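Local coordinates for protein FMN-dependent NADH:quinone oxidoreductase 1 (Bacillus anthracis, PDB 3U7I) that probably reduces quinones and cleaves the azo bond of aromatic azo compounds with electrons from NADH, carrying one FMN per subunit of a homodimer, at residues N5-I10 / N40-E45; A95-I100 / G141-V146; A12-D17 / V101-N106; N48-V53 / I109-K114. One frame throughout, in Å; residues are numbered along the deposited sequence.

Contact 1 (N5-I10 / N40-E45)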
# COMPACT_ATOMS: atom_id res chain seq x y z
N ASN C 5 -10.28 -20.97 -18.44
CA ASN C 5 -11.64 -20.45 -18.23
C ASN C 5 -11.94 -20.34 -16.74
O ASN C 5 -12.80 -21.05 -16.22
CB ASN C 5 -12.67 -21.35 -18.90
CG ASN C 5 -12.70 -21.18 -20.40
OD1 ASN C 5 -12.78 -20.06 -20.89
ND2 ASN C 5 -12.64 -22.28 -21.12
N LYS C 6 -11.23 -19.44 -16.06
CA LYS C 6 -11.23 -19.41 -14.62
C LYS C 6 -11.29 -17.97 -14.13
O LYS C 6 -10.53 -17.13 -14.63
CB LYS C 6 -9.96 -20.07 -14.08
CG LYS C 6 -9.91 -20.12 -12.55
CD LYS C 6 -8.52 -20.45 -12.02
CE LYS C 6 -8.08 -21.85 -12.40
NZ LYS C 6 -6.94 -22.28 -11.54
N THR C 7 -12.16 -17.70 -13.16
CA THR C 7 -12.24 -16.40 -12.52
C THR C 7 -11.63 -16.50 -11.14
O THR C 7 -11.85 -17.47 -10.42
CB THR C 7 -13.71 -15.94 -12.37
OG1 THR C 7 -14.33 -15.93 -13.66
CG2 THR C 7 -13.80 -14.54 -11.77
N LEU C 8 -10.85 -15.50 -10.75
CA LEU C 8 -10.23 -15.52 -9.44
C LEU C 8 -10.70 -14.33 -8.60
O LEU C 8 -10.56 -13.18 -9.00
CB LEU C 8 -8.70 -15.54 -9.55
CG LEU C 8 -7.85 -15.44 -8.27
CD1 LEU C 8 -8.07 -16.64 -7.34
CD2 LEU C 8 -6.37 -15.27 -8.61
N ILE C 9 -11.28 -14.64 -7.44
CA ILE C 9 -11.68 -13.61 -6.48
C ILE C 9 -10.50 -13.31 -5.57
O ILE C 9 -9.97 -14.21 -4.90
CB ILE C 9 -12.89 -14.06 -5.60
CG1 ILE C 9 -13.94 -14.81 -6.43
CG2 ILE C 9 -13.48 -12.86 -4.84
CD1 ILE C 9 -14.44 -14.04 -7.63
N ILE C 10 -10.08 -12.05 -5.56
CA ILE C 10 -9.06 -11.57 -4.63
C ILE C 10 -9.74 -10.69 -3.59
O ILE C 10 -10.03 -9.51 -3.84
CB ILE C 10 -7.94 -10.79 -5.35
CG1 ILE C 10 -7.31 -11.65 -6.44
CG2 ILE C 10 -6.90 -10.30 -4.34
CD1 ILE C 10 -6.76 -10.83 -7.61
N ASN C 40 -20.73 -23.05 -18.80
CA ASN C 40 -20.45 -24.19 -17.94
C ASN C 40 -18.95 -24.53 -17.86
O ASN C 40 -18.52 -25.30 -17.00
CB ASN C 40 -21.28 -25.41 -18.35
CG ASN C 40 -21.05 -25.82 -19.80
OD1 ASN C 40 -20.89 -24.98 -20.68
ND2 ASN C 40 -21.04 -27.13 -20.05
N ASN C 41 -18.16 -23.95 -18.76
CA ASN C 41 -16.72 -24.21 -18.75
C ASN C 41 -15.96 -23.37 -17.72
O ASN C 41 -14.78 -23.62 -17.46
CB ASN C 41 -16.11 -24.04 -20.14
CG ASN C 41 -16.23 -22.62 -20.68
OD1 ASN C 41 -16.52 -21.68 -19.94
ND2 ASN C 41 -15.98 -22.48 -21.97
N GLU C 42 -16.65 -22.39 -17.14
CA GLU C 42 -16.01 -21.44 -16.23
C GLU C 42 -15.93 -21.97 -14.81
O GLU C 42 -16.95 -22.41 -14.25
CB GLU C 42 -16.77 -20.11 -16.21
CG GLU C 42 -16.08 -19.01 -15.41
CD GLU C 42 -14.95 -18.35 -16.20
OE1 GLU C 42 -14.88 -18.56 -17.43
OE2 GLU C 42 -14.13 -17.63 -15.59
N THR C 43 -14.74 -21.91 -14.22
CA THR C 43 -14.60 -22.23 -12.80
C THR C 43 -14.20 -20.98 -12.03
O THR C 43 -13.79 -19.96 -12.60
CB THR C 43 -13.59 -23.37 -12.54
OG1 THR C 43 -12.36 -23.07 -13.21
CG2 THR C 43 -14.12 -24.70 -13.05
N ILE C 44 -14.32 -21.04 -10.71
CA ILE C 44 -14.02 -19.88 -9.87
C ILE C 44 -13.22 -20.28 -8.64
O ILE C 44 -13.53 -21.27 -7.97
CB ILE C 44 -15.32 -19.16 -9.43
CG1 ILE C 44 -16.15 -18.74 -10.65
CG2 ILE C 44 -14.99 -17.99 -8.52
CD1 ILE C 44 -17.49 -18.10 -10.30
N GLU C 45 -12.17 -19.51 -8.35
CA GLU C 45 -11.40 -19.68 -7.13
C GLU C 45 -11.37 -18.37 -6.37
O GLU C 45 -11.61 -17.31 -6.96
CB GLU C 45 -9.97 -20.14 -7.46
CG GLU C 45 -9.93 -21.45 -8.22
CD GLU C 45 -8.52 -21.87 -8.56
OE1 GLU C 45 -7.56 -21.20 -8.11
OE2 GLU C 45 -8.37 -22.90 -9.27
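Lys-6, Thr-7 and Leu-8 run parallel to Thr-43, Ile-44 and Glu-45, and the tight part of the contact is centred on Thr-7. Its N gives a hydrogen bond to Thr-43 O (2.8 Å), its O receives Glu-45 N (2.9 Å), and Ile-9 N reaches Glu-45 O at 2.7 Å. Beside this ladder the OG1 of Thr-7 donates to Glu-42 OE2 at 2.6 Å, meeting the oxygen on its anti side, 26° out of the carboxylate plane. Glu-42 bends at chi2 (80°), and that bend brings CD back toward the first strand. Tyr-34 OH is a second partner for the same threonine hydroxyl. On this face Ile-9 CG1 also lies 3.9 Å from Ile-44 CG2, with Phe-27 and Leu-31 of helix 22-37 packed over the pair. Strand 6-11, that helix and strand 43-48 form the first beta-alpha-beta unit of the flavodoxin-like fold. On the face of Lys-6 and Glu-45 the contact is mainly a charged pair: Lys-6 NZ bridges to Glu-45 OE2 (2.8 Å) from above the carboxylate plane, with Ser-94 OG as another partner of the amine and Gln-91 NE2 bonded to Glu-45 OE1. Looser still is the exposed end, where the amides of Asn-5 and Asn-41 stack with planes 13° apart. Their ND2 atoms, two donors 3.5 Å apart, make no hydrogen bond with each other.

Contact 2 (A95-I100 / G141-V146)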
# COMPACT_ATOMS: atom_id res chain seq x y z
N ALA C 95 -5.86 -17.60 -14.14
CA ALA C 95 -7.14 -16.90 -14.31
C ALA C 95 -7.11 -15.88 -15.45
O ALA C 95 -6.11 -15.20 -15.66
CB ALA C 95 -7.51 -16.20 -13.00
N ASN C 96 -8.22 -15.75 -16.19
CA ASN C 96 -8.30 -14.68 -17.18
C ASN C 96 -9.32 -13.60 -16.81
O ASN C 96 -9.50 -12.62 -17.54
CB ASN C 96 -8.54 -15.21 -18.60
CG ASN C 96 -9.96 -15.62 -18.84
OD1 ASN C 96 -10.57 -16.28 -18.01
ND2 ASN C 96 -10.51 -15.21 -19.98
N THR C 97 -9.96 -13.78 -15.65
CA THR C 97 -10.88 -12.79 -15.09
C THR C 97 -10.57 -12.63 -13.60
O THR C 97 -10.48 -13.61 -12.85
CB THR C 97 -12.37 -13.20 -15.29
OG1 THR C 97 -12.66 -13.36 -16.69
CG2 THR C 97 -13.32 -12.15 -14.70
N TYR C 98 -10.37 -11.38 -13.16
CA TYR C 98 -10.00 -11.10 -11.78
C TYR C 98 -11.05 -10.22 -11.13
O TYR C 98 -11.55 -9.28 -11.76
CB TYR C 98 -8.64 -10.39 -11.71
CG TYR C 98 -7.51 -11.15 -12.37
CD1 TYR C 98 -6.87 -12.20 -11.71
CD2 TYR C 98 -7.09 -10.82 -13.66
CE1 TYR C 98 -5.84 -12.91 -12.32
CE2 TYR C 98 -6.06 -11.51 -14.28
CZ TYR C 98 -5.43 -12.56 -13.60
OH TYR C 98 -4.40 -13.26 -14.21
N VAL C 99 -11.39 -10.51 -9.88
CA VAL C 99 -12.27 -9.62 -9.12
C VAL C 99 -11.63 -9.24 -7.78
O VAL C 99 -11.43 -10.10 -6.92
CB VAL C 99 -13.69 -10.24 -8.87
CG1 VAL C 99 -14.59 -9.24 -8.12
CG2 VAL C 99 -14.33 -10.64 -10.20
N ILE C 100 -11.29 -7.96 -7.63
CA ILE C 100 -10.72 -7.45 -6.38
C ILE C 100 -11.78 -6.77 -5.51
O ILE C 100 -12.48 -5.86 -5.96
CB ILE C 100 -9.53 -6.48 -6.64
CG1 ILE C 100 -8.36 -7.23 -7.29
CG2 ILE C 100 -9.11 -5.78 -5.33
CD1 ILE C 100 -7.13 -6.38 -7.57
N GLY C 141 -5.67 -10.48 -23.17
CA GLY C 141 -7.10 -10.22 -23.08
C GLY C 141 -7.78 -10.57 -21.76
O GLY C 141 -8.98 -10.86 -21.72
N ARG C 142 -7.02 -10.55 -20.67
CA ARG C 142 -7.60 -10.81 -19.36
C ARG C 142 -8.42 -9.61 -18.90
O ARG C 142 -8.27 -8.52 -19.44
CB ARG C 142 -6.50 -11.15 -18.34
CG ARG C 142 -5.58 -12.26 -18.82
CD ARG C 142 -4.46 -12.57 -17.84
NE ARG C 142 -3.54 -13.53 -18.45
CZ ARG C 142 -3.07 -14.63 -17.86
NH1 ARG C 142 -2.24 -15.42 -18.54
NH2 ARG C 142 -3.40 -14.94 -16.61
N ARG C 143 -9.27 -9.82 -17.91
CA ARG C 143 -10.18 -8.77 -17.45
C ARG C 143 -10.11 -8.60 -15.93
O ARG C 143 -9.92 -9.55 -15.18
CB ARG C 143 -11.62 -9.06 -17.86
CG ARG C 143 -11.84 -9.31 -19.33
CD ARG C 143 -11.79 -10.80 -19.68
NE ARG C 143 -12.74 -11.59 -18.89
CZ ARG C 143 -14.00 -11.81 -19.24
NH1 ARG C 143 -14.49 -11.30 -20.37
NH2 ARG C 143 -14.79 -12.54 -18.46
N MSE C 144 -10.29 -7.36 -15.49
CA MSE C 144 -10.24 -7.05 -14.07
C MSE C 144 -11.42 -6.17 -13.66
O MSE C 144 -11.74 -5.19 -14.33
CB MSE C 144 -8.91 -6.38 -13.70
CG MSE C 144 -8.93 -5.64 -12.35
SE MSE C 144 -8.86 -6.75 -10.72
CE MSE C 144 -7.09 -7.55 -10.95
N LEU C 145 -12.06 -6.55 -12.56
CA LEU C 145 -13.12 -5.76 -11.94
C LEU C 145 -12.72 -5.48 -10.50
O LEU C 145 -12.38 -6.40 -9.76
CB LEU C 145 -14.45 -6.49 -11.99
CG LEU C 145 -15.62 -5.80 -11.28
CD1 LEU C 145 -16.09 -4.57 -12.07
CD2 LEU C 145 -16.77 -6.78 -11.06
N VAL C 146 -12.76 -4.22 -10.11
CA VAL C 146 -12.47 -3.85 -8.73
C VAL C 146 -13.76 -3.39 -8.05
O VAL C 146 -14.49 -2.56 -8.59
CB VAL C 146 -11.42 -2.73 -8.66
CG1 VAL C 146 -11.21 -2.28 -7.21
CG2 VAL C 146 -10.11 -3.19 -9.27
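Thr-97 to Ile-100 pair residue for residue with Arg-143 to Val-146, two inner parallel strands of the five-stranded sheet of the flavodoxin-like fold. The backbone bonds come first: Asn-96 O takes Arg-143 N, Tyr-98 N goes to Arg-143 O, Tyr-98 O takes Leu-145 N at 2.9 Å, and Ile-100 N goes to Leu-145 O, again at 2.9 Å. Apolar side chains pack on both faces. Val-99 and Leu-145 share one, where Phe-30 of helix 22-37 covers them. On the other, the selenomethionine Met-144 lies beside Tyr-98 and Ile-100 in two modelled conformers, which leaves its exact contacts uncertain. The polar side chains gather near the start of the strands. Arg-142 runs extended from CG to NE, its guanidinium 10° from parallel to the Tyr-98 ring, with CD near the plane of that ring at its edge. NH2 donates to Tyr-98 OH at 3.1 Å and only weakly to Ala-95 O; its stronger bond is to Lys-93 O, while NE forms a salt bridge with Asp-140. The Tyr-98 hydroxyl is bonded to Phe-92 O as well. Arg-143, on the face of Thr-97, bends at chi2 and chi3 instead of reaching out. Its NH2 holds Leu-213 O, near the end of helix 195-214, and still takes part in a side-on grip on Thr-97: NE at 2.8 Å and NH2 at 2.9 Å both converge on OG1, which lies 8° out of the guanidinium plane.

Contact 3 (A12-D17 / V101-N106)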
# COMPACT_ATOMS: atom_id res chain seq x y z
N ALA C 12 -9.74 -8.57 -0.49
CA ALA C 12 -8.80 -7.80 0.34
C ALA C 12 -9.44 -7.20 1.60
O ALA C 12 -8.89 -6.26 2.20
CB ALA C 12 -8.12 -6.71 -0.50
N HIS C 13 -10.59 -7.73 2.01
CA HIS C 13 -11.30 -7.21 3.17
C HIS C 13 -10.85 -7.90 4.46
O HIS C 13 -10.93 -9.11 4.56
CB HIS C 13 -12.81 -7.37 3.00
CG HIS C 13 -13.60 -6.36 3.78
ND1 HIS C 13 -13.51 -6.24 5.15
CD2 HIS C 13 -14.49 -5.42 3.38
CE1 HIS C 13 -14.31 -5.27 5.56
NE2 HIS C 13 -14.91 -4.75 4.50
N PRO C 14 -10.38 -7.13 5.45
CA PRO C 14 -9.95 -7.70 6.74
C PRO C 14 -11.03 -8.58 7.42
O PRO C 14 -10.69 -9.48 8.19
CB PRO C 14 -9.65 -6.46 7.59
CG PRO C 14 -9.24 -5.42 6.59
CD PRO C 14 -10.10 -5.68 5.37
N LYS C 15 -12.31 -8.32 7.15
CA LYS C 15 -13.37 -9.11 7.77
C LYS C 15 -13.73 -10.35 6.96
O LYS C 15 -14.64 -11.10 7.33
CB LYS C 15 -14.62 -8.26 8.01
CG LYS C 15 -14.45 -7.16 9.04
CD LYS C 15 -15.81 -6.71 9.50
CE LYS C 15 -15.72 -5.54 10.45
NZ LYS C 15 -17.01 -5.37 11.16
N VAL C 16 -13.03 -10.54 5.84
CA VAL C 16 -13.15 -11.75 5.01
C VAL C 16 -14.56 -11.99 4.44
O VAL C 16 -14.82 -11.70 3.27
CB VAL C 16 -12.64 -13.01 5.77
CG1 VAL C 16 -12.51 -14.20 4.83
CG2 VAL C 16 -11.31 -12.71 6.46
N ASP C 17 -15.46 -12.52 5.26
CA ASP C 17 -16.77 -12.97 4.75
C ASP C 17 -17.97 -12.29 5.41
O ASP C 17 -19.11 -12.48 4.96
CB ASP C 17 -16.88 -14.49 4.87
CG ASP C 17 -16.62 -15.00 6.28
OD1 ASP C 17 -16.12 -14.21 7.12
OD2 ASP C 17 -16.90 -16.19 6.55
N VAL C 101 -11.89 -7.23 -4.27
CA VAL C 101 -12.82 -6.65 -3.30
C VAL C 101 -12.03 -5.97 -2.17
O VAL C 101 -11.21 -6.61 -1.50
CB VAL C 101 -13.78 -7.72 -2.72
CG1 VAL C 101 -14.92 -7.08 -1.91
CG2 VAL C 101 -14.34 -8.62 -3.85
N LEU C 102 -12.28 -4.69 -1.95
CA LEU C 102 -11.56 -3.98 -0.89
C LEU C 102 -12.37 -2.84 -0.31
O LEU C 102 -13.17 -2.21 -1.01
CB LEU C 102 -10.24 -3.42 -1.41
CG LEU C 102 -10.32 -2.21 -2.35
CD1 LEU C 102 -9.00 -1.46 -2.41
CD2 LEU C 102 -10.76 -2.68 -3.74
N PRO C 103 -12.17 -2.59 1.00
CA PRO C 103 -12.56 -1.32 1.61
C PRO C 103 -11.41 -0.34 1.41
O PRO C 103 -10.25 -0.72 1.54
CB PRO C 103 -12.70 -1.68 3.09
CG PRO C 103 -11.75 -2.80 3.30
CD PRO C 103 -11.70 -3.57 2.00
N LEU C 104 -11.73 0.90 1.07
CA LEU C 104 -10.72 1.95 0.95
C LEU C 104 -10.51 2.56 2.32
O LEU C 104 -11.40 3.22 2.87
CB LEU C 104 -11.16 3.03 -0.04
CG LEU C 104 -10.18 4.18 -0.24
CD1 LEU C 104 -8.84 3.66 -0.75
CD2 LEU C 104 -10.75 5.21 -1.20
N HIS C 105 -9.32 2.32 2.89
CA HIS C 105 -8.95 2.98 4.14
C HIS C 105 -7.63 3.70 3.95
O HIS C 105 -6.66 3.11 3.49
CB HIS C 105 -8.85 1.98 5.29
CG HIS C 105 -8.79 2.64 6.64
ND1 HIS C 105 -9.67 3.64 7.02
CD2 HIS C 105 -7.95 2.46 7.69
CE1 HIS C 105 -9.38 4.03 8.25
NE2 HIS C 105 -8.35 3.33 8.68
N ASN C 106 -7.62 4.98 4.29
CA ASN C 106 -6.41 5.80 4.19
C ASN C 106 -5.80 5.87 2.78
O ASN C 106 -4.58 5.87 2.61
CB ASN C 106 -5.40 5.36 5.25
CG ASN C 106 -5.93 5.57 6.65
OD1 ASN C 106 -6.66 6.53 6.90
ND2 ASN C 106 -5.60 4.66 7.56
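The ring of His-13 rests on Pro-103, whose CG stands 3.9 Å from the ring centroid and 14° off its normal, a CH-pi contact displaced a little toward the rim. Pro-103 CD comes closest to the imidazole, 3.6 Å from CD2. Tip to tip with the same proline is Pro-14, its CD 3.9 Å from Pro-103 CG. The one hydrogen bond between the segments is Ala-12 N to Val-101 O (2.7 Å), which carries the pairing of the first and third strands one step past the end of strand 6-11. Ala-12 O is buried with no polar partner in the model. In the flavodoxin-like fold the loop after the first strand usually holds the FMN phosphate. Here His-13 touches Ser-21 and Ser-23, both predicted to bind FMN. Behind this layer lies a type I turn from His-13 to Val-16, closed by Val-16 N to His-13 O. Lys-15 N gives a hydrogen bond to His-13 ND1 (3.1 Å) near the ring plane, which limits rotation of the imidazole. Asn-11 holds both ends of the turn, OD1 taking His-13 N and ND2 reaching Val-16 O. Pro-14 packs on Ile-57 and Lys-15 NZ bridges to Glu-66, both of the second subunit.

Contact 4 (N48-V53 / I109-K114)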
# COMPACT_ATOMS: atom_id res chain seq x y z
N ASN C 48 -8.43 -15.37 0.11
CA ASN C 48 -8.79 -14.41 1.14
C ASN C 48 -7.52 -13.86 1.76
O ASN C 48 -6.83 -14.56 2.50
CB ASN C 48 -9.66 -15.08 2.21
CG ASN C 48 -11.05 -15.41 1.70
OD1 ASN C 48 -11.65 -14.66 0.93
ND2 ASN C 48 -11.58 -16.54 2.14
N LEU C 49 -7.20 -12.60 1.44
CA LEU C 49 -5.91 -12.02 1.81
C LEU C 49 -5.74 -11.85 3.32
O LEU C 49 -4.61 -11.75 3.79
CB LEU C 49 -5.69 -10.67 1.11
CG LEU C 49 -5.78 -10.70 -0.42
CD1 LEU C 49 -5.35 -9.36 -1.02
CD2 LEU C 49 -4.95 -11.84 -0.99
N TYR C 50 -6.83 -11.83 4.07
CA TYR C 50 -6.75 -11.67 5.52
C TYR C 50 -7.08 -12.96 6.27
O TYR C 50 -7.30 -12.95 7.48
CB TYR C 50 -7.62 -10.50 6.00
CG TYR C 50 -6.98 -9.17 5.69
CD1 TYR C 50 -7.07 -8.59 4.42
CD2 TYR C 50 -6.24 -8.50 6.66
CE1 TYR C 50 -6.45 -7.37 4.15
CE2 TYR C 50 -5.62 -7.31 6.40
CZ TYR C 50 -5.73 -6.74 5.15
OH TYR C 50 -5.09 -5.54 4.94
N ASP C 51 -7.08 -14.08 5.54
CA ASP C 51 -7.30 -15.39 6.14
C ASP C 51 -6.32 -16.43 5.60
O ASP C 51 -5.72 -17.19 6.37
CB ASP C 51 -8.74 -15.86 5.93
CG ASP C 51 -9.11 -17.05 6.79
OD1 ASP C 51 -8.98 -16.95 8.04
OD2 ASP C 51 -9.52 -18.08 6.22
N ASP C 52 -6.16 -16.47 4.28
CA ASP C 52 -5.19 -17.37 3.67
C ASP C 52 -3.78 -16.86 3.95
O ASP C 52 -3.60 -15.71 4.36
CB ASP C 52 -5.41 -17.50 2.15
CG ASP C 52 -6.78 -18.06 1.80
OD1 ASP C 52 -7.33 -18.85 2.59
OD2 ASP C 52 -7.30 -17.69 0.73
N VAL C 53 -2.78 -17.72 3.74
CA VAL C 53 -1.39 -17.31 3.91
C VAL C 53 -0.92 -16.57 2.66
O VAL C 53 -0.87 -17.14 1.57
CB VAL C 53 -0.47 -18.51 4.19
CG1 VAL C 53 0.96 -18.05 4.44
CG2 VAL C 53 -0.98 -19.29 5.39
N ILE C 109 -4.32 0.86 -1.19
CA ILE C 109 -4.72 -0.53 -1.08
C ILE C 109 -4.41 -1.06 0.32
O ILE C 109 -3.45 -0.60 0.96
CB ILE C 109 -4.02 -1.40 -2.15
CG1 ILE C 109 -2.49 -1.40 -1.94
CG2 ILE C 109 -4.39 -0.91 -3.55
CD1 ILE C 109 -1.74 -2.36 -2.86
N PRO C 110 -5.23 -2.00 0.82
CA PRO C 110 -4.93 -2.66 2.09
C PRO C 110 -3.52 -3.24 2.11
O PRO C 110 -3.03 -3.73 1.09
CB PRO C 110 -5.97 -3.79 2.15
CG PRO C 110 -7.13 -3.26 1.38
CD PRO C 110 -6.51 -2.47 0.25
N SER C 111 -2.87 -3.21 3.27
CA SER C 111 -1.51 -3.75 3.39
C SER C 111 -1.38 -5.16 2.81
O SER C 111 -0.40 -5.46 2.13
CB SER C 111 -1.05 -3.74 4.84
OG SER C 111 -1.95 -4.45 5.66
N LYS C 112 -2.36 -6.02 3.06
CA LYS C 112 -2.28 -7.39 2.55
C LYS C 112 -2.44 -7.46 1.02
O LYS C 112 -1.95 -8.39 0.39
CB LYS C 112 -3.24 -8.35 3.27
CG LYS C 112 -2.90 -8.62 4.74
CD LYS C 112 -1.45 -9.07 4.96
CE LYS C 112 -1.13 -10.41 4.29
NZ LYS C 112 0.26 -10.91 4.65
N LEU C 113 -3.08 -6.45 0.42
CA LEU C 113 -3.15 -6.39 -1.05
C LEU C 113 -1.78 -6.01 -1.64
O LEU C 113 -1.41 -6.47 -2.72
CB LEU C 113 -4.25 -5.44 -1.53
CG LEU C 113 -4.53 -5.41 -3.04
CD1 LEU C 113 -4.70 -6.82 -3.59
CD2 LEU C 113 -5.76 -4.56 -3.35
N LYS C 114 -1.03 -5.17 -0.92
CA LYS C 114 0.36 -4.92 -1.29
C LYS C 114 1.18 -6.21 -1.23
O LYS C 114 1.93 -6.51 -2.16
CB LYS C 114 1.00 -3.84 -0.41
CG LYS C 114 2.44 -3.49 -0.81
CD LYS C 114 2.57 -3.31 -2.33
CE LYS C 114 3.90 -2.64 -2.75
NZ LYS C 114 5.12 -3.33 -2.25
O HOH W 1 -5.03 -4.26 7.01
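Lys-112 lies across the ring of Tyr-50, and its side chain can be followed outward atom by atom. CB stands 3.5 Å from both CE1 and CZ of that ring, with Leu-49 CB at 4.0 Å. Chi1 of -67° sets CG anti to the carbonyl carbon and over the ring face, 3.6 Å from the centroid and 20° off the normal, a CH-pi contact shifted toward the CZ and CE2 rim. Bends at chi2 and chi3 then lead the chain off the ring, and CE passes 3.8 Å from Leu-49 O. The tip leaves the contact altogether: NZ forms a salt bridge with Asp-115 and a hydrogen bond to Val-54 O. The backbone of the same lysine meets the end of the tyrosine: Lys-112 N points almost straight at Tyr-50 OH, though at 3.3 Å the bond is weak. It is a first-turn N-H of helix 111-120, whose N-cap position is held by Pro-110. CB of that proline sits at the edge of the tyrosine ring, 3.4 Å from OH. Deeper in, Leu-49 CD1 meets Leu-113 CD1 at 3.7 Å. The loop after strand 43-48 is thus set against the start of helix 111-120, with Leu-113 packed on Ile-100 of strand 97-103 and on Leu-170 of helix 165-177, while Lys-112 meets Met-56 of the second subunit.

Overall arrangement
From the N terminus, contact 1 closes first, bringing residues 40-45 back beside 5-10 after helix 22-37. Before it closes, the loop at 12-17 has opened contact 3, which waits until 101-106; contacts 1 and 3 therefore cross. Contact 4 opens at 48-53, after contact 1 is complete, and ends at 109-114, crossing contact 3. Contact 2 runs from 95-100 to 141-146 and crosses both 3 and 4; none is nested in another. Contacts 1 and 2 join in one sheet through Leu-8 N to Thr-97 O and Ile-10 N to Val-99 O. Contacts 3 and 4, centres about 8 Å apart, tie the loops following the first two strands to strand 97-103 and helix 111-120, beside the second subunit.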